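Long-range contacts in hemolysin (Streptococcus suis, PDB 3HVN), which probably binds cholesterol in host membranes and then changes shape to insert and build oligomeric pores that lyse the cell: residues Lys82-Asn87 and Met190-Thr195; Phe279-Thr284 and Ser318-Ile323; Asp312-Thr317 and Gly337-Leu342. The protein carries 1 engineered substitution. All coordinates share one frame; numbering follows the deposited sequence.

Contact 1 (Lys82-Asn87 and Met190-Thr195)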
loop_
_atom_site.group_PDB
_atom_site.type_symbol
_atom_site.label_atom_id
_atom_site.label_comp_id
_atom_site.label_asym_id
_atom_site.label_seq_id
_atom_site.Cartn_x
_atom_site.Cartn_y
_atom_site.Cartn_z
ATOM N N LYS A 82 -2.147 -2.784 -14.700
ATOM C CA LYS A 82 -0.868 -2.150 -14.400
ATOM C C LYS A 82 0.239 -3.180 -14.204
ATOM O O LYS A 82 -0.009 -4.387 -14.224
ATOM C CB LYS A 82 -0.980 -1.266 -13.157
ATOM C CG LYS A 82 -1.662 0.070 -13.395
ATOM C CD LYS A 82 -1.539 0.969 -12.176
ATOM C CE LYS A 82 -2.002 2.384 -12.480
ATOM N NZ LYS A 82 -1.844 3.287 -11.306
ATOM N N ASN A 83 1.462 -2.694 -14.012
ATOM C CA ASN A 83 2.609 -3.566 -13.790
ATOM C C ASN A 83 3.473 -3.088 -12.629
ATOM O O ASN A 83 3.794 -1.904 -12.529
ATOM C CB ASN A 83 3.459 -3.664 -15.057
ATOM C CG ASN A 83 4.736 -4.456 -14.841
ATOM O OD1 ASN A 83 4.700 -5.606 -14.405
ATOM N ND2 ASN A 83 5.872 -3.841 -15.149
ATOM N N ILE A 84 3.847 -4.015 -11.753
ATOM C CA ILE A 84 4.725 -3.691 -10.635
ATOM C C ILE A 84 6.079 -4.383 -10.783
ATOM O O ILE A 84 6.156 -5.562 -11.141
ATOM C CB ILE A 84 4.092 -4.052 -9.274
ATOM C CG1 ILE A 84 4.919 -3.464 -8.129
ATOM C CG2 ILE A 84 3.959 -5.559 -9.121
ATOM C CD1 ILE A 84 4.359 -3.755 -6.756
ATOM N N THR A 85 7.139 -3.630 -10.508
ATOM C CA THR A 85 8.502 -4.125 -10.641
ATOM C C THR A 85 9.280 -3.882 -9.355
ATOM O O THR A 85 9.142 -2.831 -8.730
ATOM C CB THR A 85 9.233 -3.424 -11.803
ATOM O OG1 THR A 85 8.602 -3.763 -13.044
ATOM C CG2 THR A 85 10.696 -3.842 -11.850
ATOM N N ASN A 86 10.095 -4.855 -8.960
ATOM C CA ASN A 86 10.918 -4.705 -7.765
ATOM C C ASN A 86 12.301 -5.327 -7.919
ATOM O O ASN A 86 12.439 -6.542 -8.053
ATOM C CB ASN A 86 10.209 -5.285 -6.540
ATOM C CG ASN A 86 10.810 -4.797 -5.236
ATOM O OD1 ASN A 86 11.362 -3.698 -5.167
ATOM N ND2 ASN A 86 10.703 -5.610 -4.192
ATOM N N ASN A 87 13.323 -4.479 -7.896
ATOM C CA ASN A 87 14.704 -4.926 -8.003
ATOM C C ASN A 87 15.480 -4.506 -6.762
ATOM O O ASN A 87 15.795 -3.329 -6.592
ATOM C CB ASN A 87 15.350 -4.333 -9.256
ATOM C CG ASN A 87 16.590 -5.086 -9.688
ATOM O OD1 ASN A 87 17.195 -5.816 -8.903
ATOM N ND2 ASN A 87 16.976 -4.911 -10.946
ATOM N N MET A 190 -2.195 -10.990 -5.234
ATOM C CA MET A 190 -1.275 -11.808 -4.458
ATOM C C MET A 190 0.116 -11.762 -5.072
ATOM O O MET A 190 1.112 -11.691 -4.358
ATOM C CB MET A 190 -1.767 -13.255 -4.386
ATOM C CG MET A 190 -0.783 -14.208 -3.729
ATOM S SD MET A 190 -0.303 -13.682 -2.072
ATOM C CE MET A 190 -1.902 -13.602 -1.271
ATOM N N SER A 191 0.174 -11.791 -6.400
ATOM C CA SER A 191 1.447 -11.752 -7.111
ATOM C C SER A 191 2.143 -10.402 -6.955
ATOM O O SER A 191 3.343 -10.342 -6.687
ATOM C CB SER A 191 1.246 -12.074 -8.593
ATOM O OG SER A 191 0.371 -11.141 -9.205
ATOM N N GLN A 192 1.388 -9.321 -7.125
ATOM C CA GLN A 192 1.953 -7.983 -6.993
ATOM C C GLN A 192 2.435 -7.745 -5.563
ATOM O O GLN A 192 3.441 -7.066 -5.341
ATOM C CB GLN A 192 0.950 -6.911 -7.441
ATOM C CG GLN A 192 -0.204 -6.659 -6.485
ATOM C CD GLN A 192 0.063 -5.514 -5.529
ATOM O OE1 GLN A 192 0.995 -4.733 -5.722
ATOM N NE2 GLN A 192 -0.761 -5.403 -4.493
ATOM N N LEU A 193 1.721 -8.318 -4.598
ATOM C CA LEU A 193 2.181 -8.296 -3.215
ATOM C C LEU A 193 3.443 -9.144 -3.089
ATOM O O LEU A 193 4.384 -8.784 -2.374
ATOM C CB LEU A 193 1.095 -8.815 -2.275
ATOM C CG LEU A 193 -0.150 -7.936 -2.158
ATOM C CD1 LEU A 193 -1.225 -8.635 -1.347
ATOM C CD2 LEU A 193 0.200 -6.586 -1.547
ATOM N N LYS A 194 3.455 -10.269 -3.799
ATOM C CA LYS A 194 4.613 -11.156 -3.844
ATOM C C LYS A 194 5.812 -10.434 -4.440
ATOM O O LYS A 194 6.962 -10.812 -4.202
ATOM C CB LYS A 194 4.302 -12.404 -4.668
ATOM C CG LYS A 194 3.396 -13.406 -3.976
ATOM C CD LYS A 194 4.192 -14.481 -3.260
ATOM C CE LYS A 194 4.906 -15.376 -4.258
ATOM N NZ LYS A 194 5.439 -16.608 -3.619
ATOM N N THR A 195 5.534 -9.394 -5.219
ATOM C CA THR A 195 6.588 -8.575 -5.800
ATOM C C THR A 195 6.972 -7.457 -4.842
ATOM O O THR A 195 8.144 -7.102 -4.725
ATOM C CB THR A 195 6.155 -7.971 -7.146
ATOM O OG1 THR A 195 5.911 -9.023 -8.086
ATOM C CG2 THR A 195 7.238 -7.050 -7.695
#
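Helix 190-195 lies beside strand 82-87, its short axis 8.3 Å from that of the strand and inclined to it by 25°, so the two run nearly in the same direction. Ser191 gives the helix its first link to this side: its OG bonds to Ser380 OG on strand 376-401, which pairs with strand 82-87, rather than to the strand itself. One residue on, Gln192 starts out along the flank, with CG in the crowded position between backbone N and carbonyl carbon (chi1 73°), and then bends at chi2. Its CB meets Ile84 CG2 at 3.7 Å, and its OE1 stands 3.7 Å from Ile84 CD1. The Ile84 side chain, pointing at the helix with CG1 anti to the backbone N, crosses that of Gln192 at about a right angle and touches it with both branches. In the cholesterol-dependent cytolysins, this is where a long domain 2 strand meets the first helical cluster of domain 3; the packing lies within one monomer, and in relatives it must come apart before the helices can unfold into transmembrane hairpins. Thr195 comes last and points at the strand. Its CB rests on Ile84 CG2 at 3.8 Å, while CG2, anti to the backbone N, packs on Asn86 CB at 3.6 Å. OG1 turns elsewhere, to a weak bond with Ser378 OG, the carbonyl O of Ser191 also lying near it. Thr195 O receives a weak hydrogen bond from Asn86 ND2, 3.0 Å long and bent to 133° at the hydrogen.

Contact 2 (Phe279-Thr284 and Ser318-Ile323)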
loop_
_atom_site.group_PDB
_atom_site.type_symbol
_atom_site.label_atom_id
_atom_site.label_comp_id
_atom_site.label_asym_id
_atom_site.label_seq_id
_atom_site.Cartn_x
_atom_site.Cartn_y
_atom_site.Cartn_z
ATOM N N PHE A 279 4.106 -6.946 9.701
ATOM C CA PHE A 279 3.336 -6.884 8.464
ATOM C C PHE A 279 1.855 -6.684 8.766
ATOM O O PHE A 279 1.175 -7.604 9.217
ATOM C CB PHE A 279 3.550 -8.149 7.632
ATOM C CG PHE A 279 4.931 -8.263 7.055
ATOM C CD1 PHE A 279 5.985 -8.713 7.833
ATOM C CD2 PHE A 279 5.177 -7.915 5.738
ATOM C CE1 PHE A 279 7.257 -8.815 7.307
ATOM C CE2 PHE A 279 6.448 -8.017 5.205
ATOM C CZ PHE A 279 7.490 -8.466 5.992
ATOM N N ILE A 280 1.363 -5.476 8.513
ATOM C CA ILE A 280 -0.001 -5.119 8.887
ATOM C C ILE A 280 -0.934 -5.035 7.684
ATOM O O ILE A 280 -0.575 -4.492 6.639
ATOM C CB ILE A 280 -0.037 -3.775 9.637
ATOM C CG1 ILE A 280 1.184 -3.638 10.547
ATOM C CG2 ILE A 280 -1.326 -3.645 10.432
ATOM C CD1 ILE A 280 1.251 -2.318 11.281
ATOM N N LYS A 281 -2.137 -5.578 7.844
ATOM C CA LYS A 281 -3.162 -5.508 6.809
ATOM C C LYS A 281 -4.302 -4.611 7.277
ATOM O O LYS A 281 -4.929 -4.877 8.304
ATOM C CB LYS A 281 -3.684 -6.908 6.475
ATOM C CG LYS A 281 -4.640 -6.965 5.291
ATOM C CD LYS A 281 -6.061 -6.585 5.686
ATOM C CE LYS A 281 -6.691 -7.638 6.579
ATOM N NZ LYS A 281 -8.082 -7.281 6.965
ATOM N N LEU A 282 -4.568 -3.550 6.520
ATOM C CA LEU A 282 -5.612 -2.596 6.887
ATOM C C LEU A 282 -6.761 -2.604 5.887
ATOM O O LEU A 282 -6.581 -2.246 4.725
ATOM C CB LEU A 282 -5.037 -1.180 6.986
ATOM C CG LEU A 282 -4.137 -0.843 8.176
ATOM C CD1 LEU A 282 -2.824 -1.604 8.103
ATOM C CD2 LEU A 282 -3.883 0.655 8.228
ATOM N N GLU A 283 -7.946 -3.006 6.339
ATOM C CA GLU A 283 -9.119 -2.979 5.474
ATOM C C GLU A 283 -10.158 -1.962 5.942
ATOM O O GLU A 283 -10.394 -1.793 7.148
ATOM C CB GLU A 283 -9.748 -4.371 5.340
ATOM C CG GLU A 283 -10.464 -4.861 6.583
ATOM C CD GLU A 283 -11.504 -5.921 6.272
ATOM O OE1 GLU A 283 -11.945 -5.996 5.106
ATOM O OE2 GLU A 283 -11.884 -6.672 7.195
ATOM N N THR A 284 -10.765 -1.286 4.969
ATOM C CA THR A 284 -11.789 -0.282 5.238
ATOM C C THR A 284 -12.808 -0.234 4.102
ATOM O O THR A 284 -12.453 -0.393 2.935
ATOM C CB THR A 284 -11.171 1.118 5.415
ATOM O OG1 THR A 284 -10.193 1.082 6.461
ATOM C CG2 THR A 284 -12.244 2.137 5.765
ATOM N N SER A 318 -10.507 -1.777 9.956
ATOM C CA SER A 318 -10.319 -3.080 10.581
ATOM C C SER A 318 -9.010 -3.685 10.094
ATOM O O SER A 318 -8.781 -3.802 8.890
ATOM C CB SER A 318 -11.498 -4.007 10.277
ATOM O OG SER A 318 -11.916 -3.883 8.930
ATOM N N PHE A 319 -8.146 -4.063 11.031
ATOM C CA PHE A 319 -6.799 -4.488 10.674
ATOM C C PHE A 319 -6.479 -5.908 11.125
ATOM O O PHE A 319 -7.189 -6.494 11.942
ATOM C CB PHE A 319 -5.767 -3.527 11.266
ATOM C CG PHE A 319 -5.338 -3.884 12.660
ATOM C CD1 PHE A 319 -4.125 -4.513 12.885
ATOM C CD2 PHE A 319 -6.150 -3.598 13.745
ATOM C CE1 PHE A 319 -3.727 -4.846 14.166
ATOM C CE2 PHE A 319 -5.758 -3.930 15.029
ATOM C CZ PHE A 319 -4.545 -4.554 15.238
ATOM N N SER A 320 -5.396 -6.448 10.578
ATOM C CA SER A 320 -4.865 -7.737 11.001
ATOM C C SER A 320 -3.359 -7.739 10.774
ATOM O O SER A 320 -2.892 -7.587 9.643
ATOM C CB SER A 320 -5.526 -8.880 10.231
ATOM O OG SER A 320 -5.190 -8.831 8.857
ATOM N N ALA A 321 -2.598 -7.906 11.850
ATOM C CA ALA A 321 -1.149 -7.769 11.779
ATOM C C ALA A 321 -0.392 -9.044 12.138
ATOM O O ALA A 321 -0.740 -9.748 13.089
ATOM C CB ALA A 321 -0.684 -6.612 12.656
ATOM N N TYR A 322 0.648 -9.328 11.359
ATOM C CA TYR A 322 1.570 -10.417 11.643
ATOM C C TYR A 322 2.892 -9.813 12.100
ATOM O O TYR A 322 3.599 -9.181 11.313
ATOM C CB TYR A 322 1.784 -11.271 10.392
ATOM C CG TYR A 322 2.795 -12.384 10.558
ATOM C CD1 TYR A 322 4.153 -12.145 10.398
ATOM C CD2 TYR A 322 2.389 -13.675 10.867
ATOM C CE1 TYR A 322 5.080 -13.160 10.547
ATOM C CE2 TYR A 322 3.308 -14.696 11.016
ATOM C CZ TYR A 322 4.652 -14.433 10.855
ATOM O OH TYR A 322 5.571 -15.447 11.003
ATOM N N ILE A 323 3.219 -9.999 13.376
ATOM C CA ILE A 323 4.400 -9.366 13.951
ATOM C C ILE A 323 5.416 -10.389 14.448
ATOM O O ILE A 323 5.051 -11.485 14.875
ATOM C CB ILE A 323 4.020 -8.413 15.111
ATOM C CG1 ILE A 323 3.932 -9.167 16.442
ATOM C CG2 ILE A 323 2.710 -7.699 14.810
ATOM C CD1 ILE A 323 5.219 -9.157 17.248
#
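From CB to its tip, Lys281 follows the neighbouring antiparallel strand past Ser320. CB lies 3.3 Å from Ser320 O, whose carbonyl also accepts from Lys281 N at 2.8 Å. With CG anti to the backbone N (chi1 -173°) and bends at chi2 and chi3, the chain then folds over the serine: CG passes 4.1 Å from Ser320 OG, CD runs on beside it, and CE comes nearer to that oxygen. Ser320 OG is itself spent on Leu208 O of helix 201-208. The tip, NZ, stands 4.0 Å from Ser318 O and forms a long salt bridge with Glu283 OE2, 3.9 Å away. One pair further along, where the side chains lie on the same face, Ser318 N and OG both donate to Glu283 O, the hydroxyl at 3.1 Å from above the carbonyl plane. The opposite face is apolar: Ile280 CG2 touches Ala321 CB and Phe319 CD1, each at 3.8 Å, beneath Leu342 of helix 339-350. Six backbone hydrogen bonds, in three hydrogen-bonded pairs at Phe279, Lys281 and Glu283, and axes at 170° identify a regular antiparallel pairing within the core sheet of the cytolysin, the sheet from which, in relatives, the pore-forming hairpins extend.

Contact 3 (Asp312-Thr317 and Gly337-Leu342)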
loop_
_atom_site.group_PDB
_atom_site.type_symbol
_atom_site.label_atom_id
_atom_site.label_comp_id
_atom_site.label_asym_id
_atom_site.label_seq_id
_atom_site.Cartn_x
_atom_site.Cartn_y
_atom_site.Cartn_z
ATOM N N ASP A 312 -13.973 8.750 8.726
ATOM C CA ASP A 312 -14.858 7.594 8.648
ATOM C C ASP A 312 -14.060 6.341 8.310
ATOM O O ASP A 312 -14.398 5.239 8.744
ATOM C CB ASP A 312 -15.956 7.820 7.608
ATOM C CG ASP A 312 -16.957 8.874 8.037
ATOM O OD1 ASP A 312 -16.777 9.461 9.125
ATOM O OD2 ASP A 312 -17.928 9.115 7.288
ATOM N N ILE A 313 -12.995 6.519 7.534
ATOM C CA ILE A 313 -12.121 5.408 7.185
ATOM C C ILE A 313 -11.420 4.882 8.432
ATOM O O ILE A 313 -11.270 3.675 8.605
ATOM C CB ILE A 313 -11.074 5.802 6.116
ATOM C CG1 ILE A 313 -9.859 6.477 6.757
ATOM C CG2 ILE A 313 -11.698 6.703 5.064
ATOM C CD1 ILE A 313 -10.121 7.883 7.246
ATOM N N LEU A 314 -11.005 5.795 9.306
ATOM C CA LEU A 314 -10.330 5.426 10.543
ATOM C C LEU A 314 -11.321 4.864 11.551
ATOM O O LEU A 314 -10.953 4.089 12.432
ATOM C CB LEU A 314 -9.586 6.622 11.137
ATOM C CG LEU A 314 -8.300 7.022 10.415
ATOM C CD1 LEU A 314 -7.610 8.168 11.138
ATOM C CD2 LEU A 314 -7.375 5.824 10.298
ATOM N N LYS A 315 -12.581 5.266 11.425
ATOM C CA LYS A 315 -13.632 4.686 12.247
ATOM C C LYS A 315 -14.100 3.374 11.628
ATOM O O LYS A 315 -14.853 2.616 12.240
ATOM C CB LYS A 315 -14.799 5.661 12.408
ATOM C CG LYS A 315 -14.441 6.913 13.193
ATOM C CD LYS A 315 -13.795 6.559 14.523
ATOM C CE LYS A 315 -13.331 7.801 15.265
ATOM N NZ LYS A 315 -12.644 7.461 16.541
ATOM N N ASN A 316 -13.641 3.114 10.407
ATOM C CA ASN A 316 -13.960 1.876 9.709
ATOM C C ASN A 316 -12.707 1.095 9.325
ATOM O O ASN A 316 -12.722 0.310 8.376
ATOM C CB ASN A 316 -14.801 2.165 8.463
ATOM C CG ASN A 316 -16.153 2.763 8.798
ATOM O OD1 ASN A 316 -16.656 2.609 9.911
ATOM N ND2 ASN A 316 -16.753 3.448 7.830
ATOM N N THR A 317 -11.624 1.313 10.065
ATOM C CA THR A 317 -10.359 0.633 9.794
ATOM C C THR A 317 -10.205 -0.652 10.600
ATOM O O THR A 317 -9.816 -0.624 11.776
ATOM C CB THR A 317 -9.145 1.542 10.068
ATOM O OG1 THR A 317 -9.483 2.496 11.079
ATOM C CG2 THR A 317 -8.733 2.284 8.810
ATOM N N GLY A 337 -7.975 -6.949 14.590
ATOM C CA GLY A 337 -8.768 -6.045 15.402
ATOM C C GLY A 337 -9.092 -4.716 14.751
ATOM O O GLY A 337 -9.273 -4.626 13.535
ATOM N N ASN A 338 -9.155 -3.676 15.576
ATOM C CA ASN A 338 -9.607 -2.364 15.134
ATOM C C ASN A 338 -8.487 -1.326 15.088
ATOM O O ASN A 338 -7.430 -1.498 15.705
ATOM C CB ASN A 338 -10.739 -1.871 16.041
ATOM C CG ASN A 338 -11.594 -0.805 15.386
ATOM O OD1 ASN A 338 -11.428 -0.494 14.207
ATOM N ND2 ASN A 338 -12.522 -0.241 16.152
ATOM N N ILE A 339 -8.732 -0.252 14.340
ATOM C CA ILE A 339 -7.809 0.878 14.256
ATOM C C ILE A 339 -7.092 1.181 15.575
ATOM O O ILE A 339 -5.863 1.130 15.645
ATOM C CB ILE A 339 -8.534 2.149 13.782
ATOM C CG1 ILE A 339 -7.622 3.370 13.924
ATOM C CG2 ILE A 339 -9.835 2.347 14.551
ATOM C CD1 ILE A 339 -6.395 3.326 13.036
ATOM N N GLU A 340 -7.857 1.504 16.615
ATOM C CA GLU A 340 -7.274 1.845 17.911
ATOM C C GLU A 340 -6.344 0.738 18.390
ATOM O O GLU A 340 -5.193 0.991 18.765
ATOM C CB GLU A 340 -8.363 2.090 18.958
ATOM C CG GLU A 340 -9.489 3.004 18.506
ATOM C CD GLU A 340 -10.574 2.262 17.751
ATOM O OE1 GLU A 340 -10.501 1.017 17.675
ATOM O OE2 GLU A 340 -11.499 2.922 17.235
ATOM N N THR A 341 -6.855 -0.489 18.380
ATOM C CA THR A 341 -6.066 -1.653 18.759
ATOM C C THR A 341 -4.753 -1.666 17.985
ATOM O O THR A 341 -3.699 -1.999 18.534
ATOM C CB THR A 341 -6.830 -2.963 18.490
ATOM O OG1 THR A 341 -8.133 -2.891 19.083
ATOM C CG2 THR A 341 -6.080 -4.142 19.083
ATOM N N LEU A 342 -4.821 -1.294 16.710
ATOM C CA LEU A 342 -3.621 -1.199 15.886
ATOM C C LEU A 342 -2.683 -0.103 16.395
ATOM O O LEU A 342 -1.483 -0.332 16.581
ATOM C CB LEU A 342 -3.981 -0.951 14.420
ATOM C CG LEU A 342 -2.795 -0.778 13.465
ATOM C CD1 LEU A 342 -1.789 -1.915 13.605
ATOM C CD2 LEU A 342 -3.273 -0.659 12.027
#
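Ile339 overlaps the end of segment 312-317 with nearly its whole side chain, pointing straight at it from the first turn of helix 339-350. CG1 stands anti to the backbone N (chi1 170°), which sends CD1 against Leu314 CD2 at 3.8 Å, the two chains crossing obliquely. CG2 takes the crowded position between backbone N and carbonyl carbon and faces the carbonyl O of Leu314. The Thr317 side chain also crosses this isoleucine obliquely, its CB 3.8 Å from Ile339 CB, so that Ile339 rests on Leu314 and Thr317 together. Leu314 also touches Ala298 and Thr317 touches Phe295, both of helix 291-300, which extends the packing beyond the two segments.

Residues 312-317 end the second helical cluster, just before strand 318-324; residues 337-342 turn from the short edge strand 333-338, which pairs with strand 318-324, into helix 339-350. In relatives this strand and helix swing away so that the covered edge can pair with the next monomer.

The polar part gathers at the backbone N of Ile339. Its N-H points towards two oxygens: Asn338 OD1, at 2.7 Å with 135° at the hydrogen, and Thr317 O, at 2.8 Å but bent to 127° and weak. The asparagine bond is local, the donor lying well above the side-chain carbonyl plane. Leu342 N completes the first turn on Asn338 O at 2.8 Å. Further out, Lys315 NZ and Glu340 OE2 are 4.7 Å apart, too far for a salt bridge but of opposite charge. One N-H, shared between a local oxygen and a weak bond to Thr317 O, is thus the polar link, and apolar packing of Ile339 does the rest; so slight a link is probably compatible with the two parts separating.

The three contacts fall within the long N-terminal part of the toxin, well away from the C-terminal beta sandwich. Contact 1 closes before contact 2 opens; their centres are 19 Å apart and their nearest atoms about 8 Å. Contacts 2 and 3 have centres 10 Å apart, cross along the chain and touch directly, Phe319 O probably accepting from Gly337 N at 2.8 Å. Contact 1 joins a domain 2 strand to the first helical cluster, which through helix 201-208 packs on the sheet face bearing Phe279 and Lys281. Contact 2 pairs strands 276-284 and 318-324, and contact 3 ties the end of the second cluster to the helix after edge strand 333-338, regions that in relatives rearrange during pore formation.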